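Local coordinates for adenylyltransferase thiF (Escherichia coli, PDB 1ZUD), which catalyses the ATP-dependent adenylation of the C-terminal glycine of the sulfur carrier protein ThiS, a step in thiamin biosynthesis, at residues Q30-G35 with T54-D59; L39-A44 with I72-E77; Y46-G51 with T92-D97; V121-T126 with P145-S150. All coordinates share one frame; numbering follows the deposited sequence.

Contact 1. Residues Q30-G35 with T54-D59; sequences QVLIIG and TLVLAD
V31 and L55 face each other across two neighbouring parallel strands, 30-34 and 54-58, which helix 40-50 joins into a beta-alpha-beta unit of the Rossmann-like ThiF fold. Five nearly straight backbone hydrogen bonds stitch the pair together, beginning with V31 N to T54 O at 2.9 Å. The strand axes are turned 16° against each other, the twist of a parallel sheet. Branched aliphatic residues suit both buried faces. On that of V31, I33 and L55, methyl CD2 of L55 lies 3.9 Å from V31 CB, and helix 40-50 packs over this side through A44, L47 and A48. On the other, beneath helix 109-118, L32 holds CG anti to its backbone N (chi1 169°), and its CD1 reaches V56 CG1 at 3.7 Å. Nearer the start of the strands the extended chain of Q30 lies over T54, its NE2 3.5 Å from V56 CG2. At the opposite end G35 has a positive phi of 109°, where a CB would collide with the preceding carbonyl oxygen; its place is consistent with the first glycine of a GxGxxG nucleotide-binding turn. D59, an ATP-binding residue, sits beside that turn, its OD1 accepting from L36 N and lying 3.6 Å from G35 C.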
# COMPACT_ATOMS: atom_id res chain seq x y z
N GLN C 30 22.95 -3.12 3.24
CA GLN C 30 23.05 -1.86 2.54
C GLN C 30 22.02 -1.77 1.44
O GLN C 30 21.90 -2.67 0.59
CB GLN C 30 24.50 -1.65 1.97
CG GLN C 30 24.55 -0.28 1.19
CD GLN C 30 25.95 0.15 0.80
OE1 GLN C 30 26.92 -0.06 1.55
NE2 GLN C 30 26.07 0.78 -0.36
N VAL C 31 21.27 -0.68 1.42
CA VAL C 31 20.22 -0.52 0.39
C VAL C 31 20.45 0.75 -0.38
O VAL C 31 20.77 1.82 0.20
CB VAL C 31 18.78 -0.48 1.02
CG1 VAL C 31 17.71 -0.06 -0.04
CG2 VAL C 31 18.39 -1.87 1.55
N LEU C 32 20.37 0.64 -1.70
CA LEU C 32 20.49 1.82 -2.54
C LEU C 32 19.08 2.20 -3.02
O LEU C 32 18.39 1.39 -3.70
CB LEU C 32 21.41 1.57 -3.76
CG LEU C 32 21.46 2.62 -4.90
CD1 LEU C 32 22.07 4.00 -4.44
CD2 LEU C 32 22.25 2.02 -6.04
N ILE C 33 18.65 3.43 -2.70
CA ILE C 33 17.36 3.95 -3.16
C ILE C 33 17.66 4.99 -4.26
O ILE C 33 18.28 6.05 -4.02
CB ILE C 33 16.54 4.62 -2.00
CG1 ILE C 33 16.29 3.57 -0.87
CG2 ILE C 33 15.18 5.18 -2.58
CD1 ILE C 33 15.72 4.18 0.48
N ILE C 34 17.25 4.68 -5.48
CA ILE C 34 17.48 5.61 -6.58
C ILE C 34 16.18 6.36 -6.88
O ILE C 34 15.24 5.77 -7.37
CB ILE C 34 17.97 4.86 -7.81
CG1 ILE C 34 19.18 4.00 -7.41
CG2 ILE C 34 18.43 5.85 -8.87
CD1 ILE C 34 19.62 3.08 -8.57
N GLY C 35 16.14 7.66 -6.56
CA GLY C 35 14.92 8.44 -6.74
C GLY C 35 14.34 8.77 -5.37
O GLY C 35 14.00 7.89 -4.62
N THR C 54 22.78 0.64 6.36
CA THR C 54 23.26 1.69 5.46
C THR C 54 22.25 1.97 4.35
O THR C 54 21.81 1.06 3.65
CB THR C 54 24.61 1.33 4.80
OG1 THR C 54 25.55 0.98 5.80
CG2 THR C 54 25.17 2.53 4.00
N LEU C 55 21.87 3.22 4.22
CA LEU C 55 20.98 3.62 3.15
C LEU C 55 21.71 4.62 2.29
O LEU C 55 22.23 5.63 2.80
CB LEU C 55 19.70 4.32 3.65
CG LEU C 55 18.71 3.54 4.46
CD1 LEU C 55 17.57 4.51 4.87
CD2 LEU C 55 18.17 2.37 3.61
N VAL C 56 21.74 4.36 1.00
CA VAL C 56 22.35 5.29 0.07
C VAL C 56 21.17 5.93 -0.67
O VAL C 56 20.33 5.24 -1.23
CB VAL C 56 23.38 4.53 -0.85
CG1 VAL C 56 24.13 5.52 -1.76
CG2 VAL C 56 24.47 3.86 0.05
N LEU C 57 21.12 7.27 -0.67
CA LEU C 57 19.98 8.02 -1.19
C LEU C 57 20.48 8.85 -2.34
O LEU C 57 21.22 9.79 -2.15
CB LEU C 57 19.42 8.90 -0.04
CG LEU C 57 19.27 8.18 1.35
CD1 LEU C 57 19.47 9.15 2.53
CD2 LEU C 57 17.87 7.56 1.45
N ALA C 58 20.03 8.52 -3.54
CA ALA C 58 20.50 9.22 -4.74
C ALA C 58 19.34 9.96 -5.42
O ALA C 58 18.28 9.37 -5.67
CB ALA C 58 21.14 8.16 -5.72
N ASP C 59 19.54 11.24 -5.71
CA ASP C 59 18.51 12.00 -6.44
C ASP C 59 19.20 13.27 -6.95
O ASP C 59 20.08 13.80 -6.28
CB ASP C 59 17.31 12.36 -5.53
CG ASP C 59 16.06 12.88 -6.32
OD1 ASP C 59 15.11 12.10 -6.65
OD2 ASP C 59 16.02 14.10 -6.63

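Contact 2. Residues L39-A44 with I72-E77; sequences LGTPAA and ILFTTE
T41, in the first turn of helix 40-50, meets L73 and F74 in the loop that runs from strand 54-58 toward helix 83-94. The contact is mainly apolar. T41 CB lies 3.8 Å from L73 CB, while its methyl CG2 reaches obliquely to the F74 ring, 3.6 Å from CE1 and almost as near to CZ. L73 CB also sits over one face of that ring, offset toward its rim. A further touch, P42 CB to I72 CD1, is less certain because I72 has two conformers.

The polar chemistry of T41 turns back on its own chain. With OG1 between the backbone N and the carbonyl carbon (chi1 55°), the hydroxyl bonds to G37 O, leaving the methyl to serve the hydrophobic side. Threonine suits the place because it supplies both ends. No hydrogen bond crosses between the segments; within the helix, A44 N bonds to G40 O at 2.9 Å. G40 brings its CA against I33 of strand 30-34.

Beyond the pair, F74 packs on K83, V86 and S87 of helix 83-94, wedging the loop between that helix and helix 40-50. P42 meets T199 of helix 191-210, and both P42 and I72 pack against Y46 of the second subunit, so the contact borders the dimer interface.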
# COMPACT_ATOMS: atom_id res chain seq x y z
N LEU C 39 7.87 7.66 -4.58
CA LEU C 39 8.12 6.25 -4.22
C LEU C 39 9.25 6.20 -3.18
O LEU C 39 9.22 5.45 -2.20
CB LEU C 39 8.63 5.46 -5.46
CG LEU C 39 7.65 5.28 -6.60
CD1 LEU C 39 8.39 4.68 -7.85
CD2 LEU C 39 6.53 4.30 -6.09
N GLY C 40 10.27 6.97 -3.48
CA GLY C 40 11.45 6.91 -2.66
C GLY C 40 11.35 7.48 -1.27
O GLY C 40 11.99 6.93 -0.36
N THR C 41 10.59 8.57 -1.09
CA THR C 41 10.56 9.12 0.27
C THR C 41 9.90 8.15 1.29
O THR C 41 10.47 7.95 2.35
CB THR C 41 9.89 10.52 0.30
OG1 THR C 41 8.59 10.45 -0.27
CG2 THR C 41 10.73 11.51 -0.47
N PRO C 42 8.73 7.53 1.00
CA PRO C 42 8.24 6.62 2.05
C PRO C 42 9.13 5.39 2.17
O PRO C 42 9.32 4.87 3.29
CB PRO C 42 6.84 6.21 1.61
CG PRO C 42 6.82 6.55 0.16
CD PRO C 42 7.77 7.64 -0.12
N ALA C 43 9.67 4.89 1.05
CA ALA C 43 10.54 3.72 1.19
C ALA C 43 11.73 4.04 2.10
O ALA C 43 12.10 3.25 2.99
CB ALA C 43 11.05 3.25 -0.20
N ALA C 44 12.33 5.20 1.93
CA ALA C 44 13.48 5.52 2.77
C ALA C 44 13.07 5.67 4.27
O ALA C 44 13.79 5.20 5.16
CB ALA C 44 14.15 6.83 2.27
N ILE C 72 6.46 13.00 1.27
CA ILE C 72 6.24 13.14 2.72
C ILE C 72 7.40 13.33 3.66
O ILE C 72 7.20 13.57 4.86
CB ILE C 72 5.40 11.96 3.27
CG1 ILE C 72 6.23 10.67 3.20
CG2 ILE C 72 4.09 11.83 2.49
CD1 ILE C 72 5.48 9.44 3.62
N LEU C 73 8.61 13.21 3.15
CA LEU C 73 9.79 13.39 3.95
C LEU C 73 10.17 14.88 4.02
O LEU C 73 10.85 15.28 4.95
CB LEU C 73 10.94 12.61 3.32
CG LEU C 73 12.31 12.49 3.97
CD1 LEU C 73 12.03 11.89 5.39
CD2 LEU C 73 13.28 11.54 3.12
N PHE C 74 9.70 15.68 3.06
CA PHE C 74 10.06 17.09 2.95
C PHE C 74 9.06 18.10 3.55
O PHE C 74 7.94 17.75 3.83
CB PHE C 74 10.26 17.41 1.46
CG PHE C 74 11.13 16.40 0.75
CD1 PHE C 74 10.75 15.87 -0.46
CD2 PHE C 74 12.35 16.01 1.31
CE1 PHE C 74 11.59 14.95 -1.12
CE2 PHE C 74 13.19 15.11 0.67
CZ PHE C 74 12.80 14.58 -0.55
N THR C 75 9.47 19.34 3.76
CA THR C 75 8.53 20.32 4.29
C THR C 75 8.69 21.63 3.54
O THR C 75 9.57 21.80 2.68
CB THR C 75 8.75 20.59 5.80
OG1 THR C 75 9.97 21.29 5.98
CG2 THR C 75 8.78 19.30 6.60
N THR C 76 7.83 22.59 3.86
CA THR C 76 7.89 23.87 3.20
C THR C 76 9.25 24.53 3.45
O THR C 76 9.74 25.25 2.60
CB THR C 76 6.70 24.79 3.68
OG1 THR C 76 5.47 24.27 3.16
CG2 THR C 76 6.82 26.19 3.15
N GLU C 77 9.86 24.25 4.60
CA GLU C 77 11.16 24.84 4.92
C GLU C 77 12.28 24.27 4.05
O GLU C 77 13.37 24.83 3.99
CB GLU C 77 11.53 24.62 6.40
CG GLU C 77 10.60 25.32 7.40
CD GLU C 77 9.51 24.39 7.96
OE1 GLU C 77 8.87 23.65 7.16
OE2 GLU C 77 9.30 24.40 9.20

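Contact 3. Residues Y46-G51 with T92-D97; sequences YLAGAG and TQLNPD
A48 O receives two hydrogen bonds, from N95 ND2 at 3.0 Å and from G51 N at 3.2 Å, the donors reaching it from opposite faces of its carbonyl plane. The N95 bond is fairly straight, 163° at the hydrogen, and A48 O lies close to the plane of the N95 amide. G51 ends helix 40-50 in a Schellman motif; its positive phi of 88° would jam a CB against the preceding carbonyl oxygen, which makes glycine the fitting residue.

N95 is the first residue to leave helix 83-94, and its amide works at both ends. CG stands anti to the backbone N (chi1 -169°), which sends ND2 across to the neighbouring helix end, while OD1 accepts from D97 N at 3.1 Å in an Asx turn. ND2 also bonds to Y9 OH, so three partners fix the rotation of the amide. An alanine here would probably leave A48 O one donor short and D97 N without its mate, freeing the turn to move.

Apolar packing completes the join: L94 CD2 lies 4.0 Å from A48 CB and 4.1 Å from G49 N, small residues that let the helix backbone come near. Thus the C-terminal ends of helices 40-50 and 83-94 meet, with A48 also lying against L55 of strand 54-58, R8 of helix 3-8 packed on N95 and F74 of the second subunit against L94.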
# COMPACT_ATOMS: atom_id res chain seq x y z
N TYR C 46 10.60 4.24 5.91
CA TYR C 46 10.36 2.91 6.51
C TYR C 46 11.60 2.08 6.66
O TYR C 46 11.75 1.30 7.63
CB TYR C 46 9.29 2.12 5.72
CG TYR C 46 7.90 2.63 6.02
CD1 TYR C 46 7.23 3.45 5.10
CD2 TYR C 46 7.32 2.39 7.27
CE1 TYR C 46 6.02 4.06 5.43
CE2 TYR C 46 6.07 2.97 7.61
CZ TYR C 46 5.44 3.80 6.67
OH TYR C 46 4.21 4.35 6.95
N LEU C 47 12.49 2.18 5.68
CA LEU C 47 13.75 1.41 5.73
C LEU C 47 14.61 1.99 6.87
O LEU C 47 15.26 1.25 7.63
CB LEU C 47 14.44 1.49 4.37
CG LEU C 47 14.36 0.23 3.46
CD1 LEU C 47 13.46 -0.90 3.99
CD2 LEU C 47 13.97 0.67 2.08
N ALA C 48 14.62 3.32 7.00
CA ALA C 48 15.37 3.91 8.14
C ALA C 48 14.75 3.46 9.48
O ALA C 48 15.47 3.10 10.43
CB ALA C 48 15.32 5.43 8.07
N GLY C 49 13.42 3.49 9.55
CA GLY C 49 12.78 3.10 10.79
C GLY C 49 13.04 1.65 11.09
O GLY C 49 13.14 1.29 12.27
N ALA C 50 13.16 0.82 10.05
CA ALA C 50 13.41 -0.62 10.20
C ALA C 50 14.83 -1.02 10.65
O ALA C 50 15.09 -2.20 10.99
CB ALA C 50 13.11 -1.35 8.83
N GLY C 51 15.77 -0.08 10.58
CA GLY C 51 17.12 -0.40 10.96
C GLY C 51 18.02 -0.96 9.86
O GLY C 51 18.97 -1.70 10.15
N THR C 92 18.24 11.25 9.50
CA THR C 92 19.04 11.04 10.69
C THR C 92 18.27 11.51 11.92
O THR C 92 18.55 11.03 13.01
CB THR C 92 20.49 11.67 10.67
OG1 THR C 92 20.58 12.79 11.56
CG2 THR C 92 20.92 12.02 9.31
N GLN C 93 17.30 12.41 11.74
CA GLN C 93 16.49 12.88 12.88
C GLN C 93 15.62 11.71 13.36
O GLN C 93 15.36 11.53 14.56
CB GLN C 93 15.58 14.04 12.45
CG GLN C 93 16.27 15.40 12.41
CD GLN C 93 15.46 16.44 11.67
OE1 GLN C 93 14.23 16.51 11.80
NE2 GLN C 93 16.14 17.27 10.89
N LEU C 94 15.14 10.93 12.39
CA LEU C 94 14.31 9.78 12.72
C LEU C 94 15.18 8.70 13.39
O LEU C 94 14.84 8.11 14.43
CB LEU C 94 13.69 9.23 11.43
CG LEU C 94 12.90 7.93 11.59
CD1 LEU C 94 11.63 8.15 12.44
CD2 LEU C 94 12.56 7.42 10.19
N ASN C 95 16.33 8.45 12.76
CA ASN C 95 17.23 7.41 13.23
C ASN C 95 18.71 7.80 13.02
O ASN C 95 19.31 7.53 11.98
CB ASN C 95 16.90 6.08 12.52
CG ASN C 95 17.63 4.88 13.14
OD1 ASN C 95 18.53 5.06 13.95
ND2 ASN C 95 17.25 3.64 12.75
N PRO C 96 19.32 8.40 14.05
CA PRO C 96 20.72 8.84 14.03
C PRO C 96 21.72 7.71 14.21
O PRO C 96 22.90 7.95 14.24
CB PRO C 96 20.81 9.83 15.19
CG PRO C 96 19.83 9.27 16.20
CD PRO C 96 18.66 8.76 15.33
N ASP C 97 21.24 6.48 14.32
CA ASP C 97 22.12 5.35 14.56
C ASP C 97 22.47 4.51 13.34
O ASP C 97 23.18 3.51 13.42
CB ASP C 97 21.51 4.45 15.66
CG ASP C 97 21.40 5.20 17.01
OD1 ASP C 97 22.27 6.05 17.25
OD2 ASP C 97 20.49 4.94 17.81

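Contact 4. Residues V121-T126 with P145-S150; sequences VVLDCT and PLITAS
The D124 and T148 side chains lie side by side, pointing the same way, with carboxylate oxygen OD2 of D124 3.0 Å from T148 OG1. OD1 takes two donors from T126: OG1 on the syn side at 2.8 Å and the backbone N on the anti side at 3.0 Å, the latter tilted 29° out of the carboxylate plane and closing an Asx turn. OD2 also forms a salt bridge with R132 NH1. CG anti to the backbone N (chi1 166°) carries the group to this place. The pair belongs to the beta-alpha-beta unit of strand 121-124, helix 129-141 and strand 146-152 in the Rossmann-like ThiF fold, and several ATP-binding residues, T131 among them, lie near this strand end. A leucine in place of D124 would probably leave R132 without its charge partner and T126 N and OG1 without their acceptor, loosening the turn after the strand.

The strands run parallel and three backbone bonds tie them, the straightest from I147 N to V122 O at 2.9 Å. Q201 NE2, from helix 191-210, donates to both I147 O and D124 O. P145, without an N-H of its own, still offers its carbonyl to V122 N.

Aliphatic side chains pack on both faces. On that of V122 and L146, CD1 of L146 lies 3.9 Å from V122 CG1 and also rests against D124 CB. On that of L123 and I147, CD2 of L123 reaches I147 CB at 3.9 Å, and V121 CG2 sits 3.7 Å from I147 CD1.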
# COMPACT_ATOMS: atom_id res chain seq x y z
N VAL C 121 20.73 -4.62 -2.05
CA VAL C 121 19.49 -4.60 -2.86
C VAL C 121 19.26 -3.19 -3.34
O VAL C 121 19.59 -2.22 -2.64
CB VAL C 121 18.23 -5.08 -2.05
CG1 VAL C 121 18.01 -4.23 -0.81
CG2 VAL C 121 16.98 -4.96 -2.93
N VAL C 122 18.69 -3.06 -4.53
CA VAL C 122 18.47 -1.73 -5.09
C VAL C 122 16.96 -1.44 -5.21
O VAL C 122 16.17 -2.31 -5.63
CB VAL C 122 19.13 -1.64 -6.50
CG1 VAL C 122 18.77 -0.27 -7.22
CG2 VAL C 122 20.64 -1.82 -6.38
N LEU C 123 16.55 -0.23 -4.81
CA LEU C 123 15.15 0.16 -5.01
C LEU C 123 15.13 1.17 -6.13
O LEU C 123 15.78 2.25 -6.04
CB LEU C 123 14.49 0.80 -3.78
CG LEU C 123 14.34 0.15 -2.43
CD1 LEU C 123 13.02 0.59 -1.75
CD2 LEU C 123 14.43 -1.32 -2.57
N ASP C 124 14.47 0.80 -7.23
CA ASP C 124 14.32 1.71 -8.38
C ASP C 124 13.04 2.55 -8.14
O ASP C 124 11.94 2.07 -8.26
CB ASP C 124 14.19 0.94 -9.70
CG ASP C 124 13.68 1.82 -10.86
OD1 ASP C 124 13.74 3.07 -10.80
OD2 ASP C 124 13.20 1.23 -11.86
N CYS C 125 13.24 3.81 -7.80
CA CYS C 125 12.15 4.72 -7.51
C CYS C 125 12.26 5.92 -8.45
O CYS C 125 11.97 7.05 -8.06
CB CYS C 125 12.26 5.20 -6.08
SG CYS C 125 12.25 3.89 -4.87
N THR C 126 12.70 5.67 -9.68
CA THR C 126 12.91 6.76 -10.64
C THR C 126 11.66 7.04 -11.49
O THR C 126 10.61 6.46 -11.25
CB THR C 126 14.18 6.52 -11.57
OG1 THR C 126 14.01 5.32 -12.36
CG2 THR C 126 15.43 6.39 -10.70
N PRO C 145 19.79 -7.94 -6.38
CA PRO C 145 18.34 -7.93 -6.43
C PRO C 145 17.84 -6.52 -6.70
O PRO C 145 18.40 -5.53 -6.20
CB PRO C 145 17.92 -8.41 -5.02
CG PRO C 145 19.10 -9.11 -4.49
CD PRO C 145 20.32 -8.52 -5.12
N LEU C 146 16.76 -6.42 -7.46
CA LEU C 146 16.19 -5.13 -7.81
C LEU C 146 14.67 -5.10 -7.50
O LEU C 146 13.90 -5.99 -7.91
CB LEU C 146 16.45 -4.81 -9.33
CG LEU C 146 15.74 -3.59 -9.95
CD1 LEU C 146 16.18 -2.31 -9.25
CD2 LEU C 146 16.03 -3.48 -11.43
N ILE C 147 14.24 -4.11 -6.72
CA ILE C 147 12.82 -3.99 -6.39
C ILE C 147 12.38 -2.73 -7.09
O ILE C 147 12.82 -1.63 -6.75
CB ILE C 147 12.60 -3.91 -4.84
CG1 ILE C 147 13.11 -5.21 -4.21
CG2 ILE C 147 11.11 -3.73 -4.52
CD1 ILE C 147 13.25 -5.20 -2.66
N THR C 148 11.48 -2.87 -8.04
CA THR C 148 11.08 -1.71 -8.80
C THR C 148 9.61 -1.43 -8.75
O THR C 148 8.81 -2.34 -8.73
CB THR C 148 11.53 -1.88 -10.34
OG1 THR C 148 11.09 -0.74 -11.10
CG2 THR C 148 10.87 -3.15 -10.97
N ALA C 149 9.25 -0.16 -8.77
CA ALA C 149 7.82 0.20 -8.73
C ALA C 149 7.58 1.49 -9.48
O ALA C 149 8.50 2.22 -9.74
CB ALA C 149 7.34 0.32 -7.26
N SER C 150 6.32 1.75 -9.84
CA SER C 150 5.97 2.96 -10.55
C SER C 150 4.51 3.28 -10.20
O SER C 150 3.75 2.42 -9.67
CB SER C 150 6.12 2.75 -12.07
OG SER C 150 5.31 1.65 -12.48

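In the fold
Contacts 1 and 4 are the core of the sheet, two parallel strand pairs placed side by side: strands 30-34 and 121-124 are neighbours, joined by bonds such as L123 N to L32 O. Both rely on backbone hydrogen bonds and aliphatic packing; G35 and D59 in contact 1 and D124 in contact 4 stand at the strand ends near ATP-binding residues. Contacts 2 and 3, also buried but farther from the chain centre, share helix 40-50, the connector of contact 1, and sit at its two ends: apolar packing governs contact 2, a side-chain amide contact 3. Each also touches the second subunit. The same helix also reaches contact 4, A43 lying against L123.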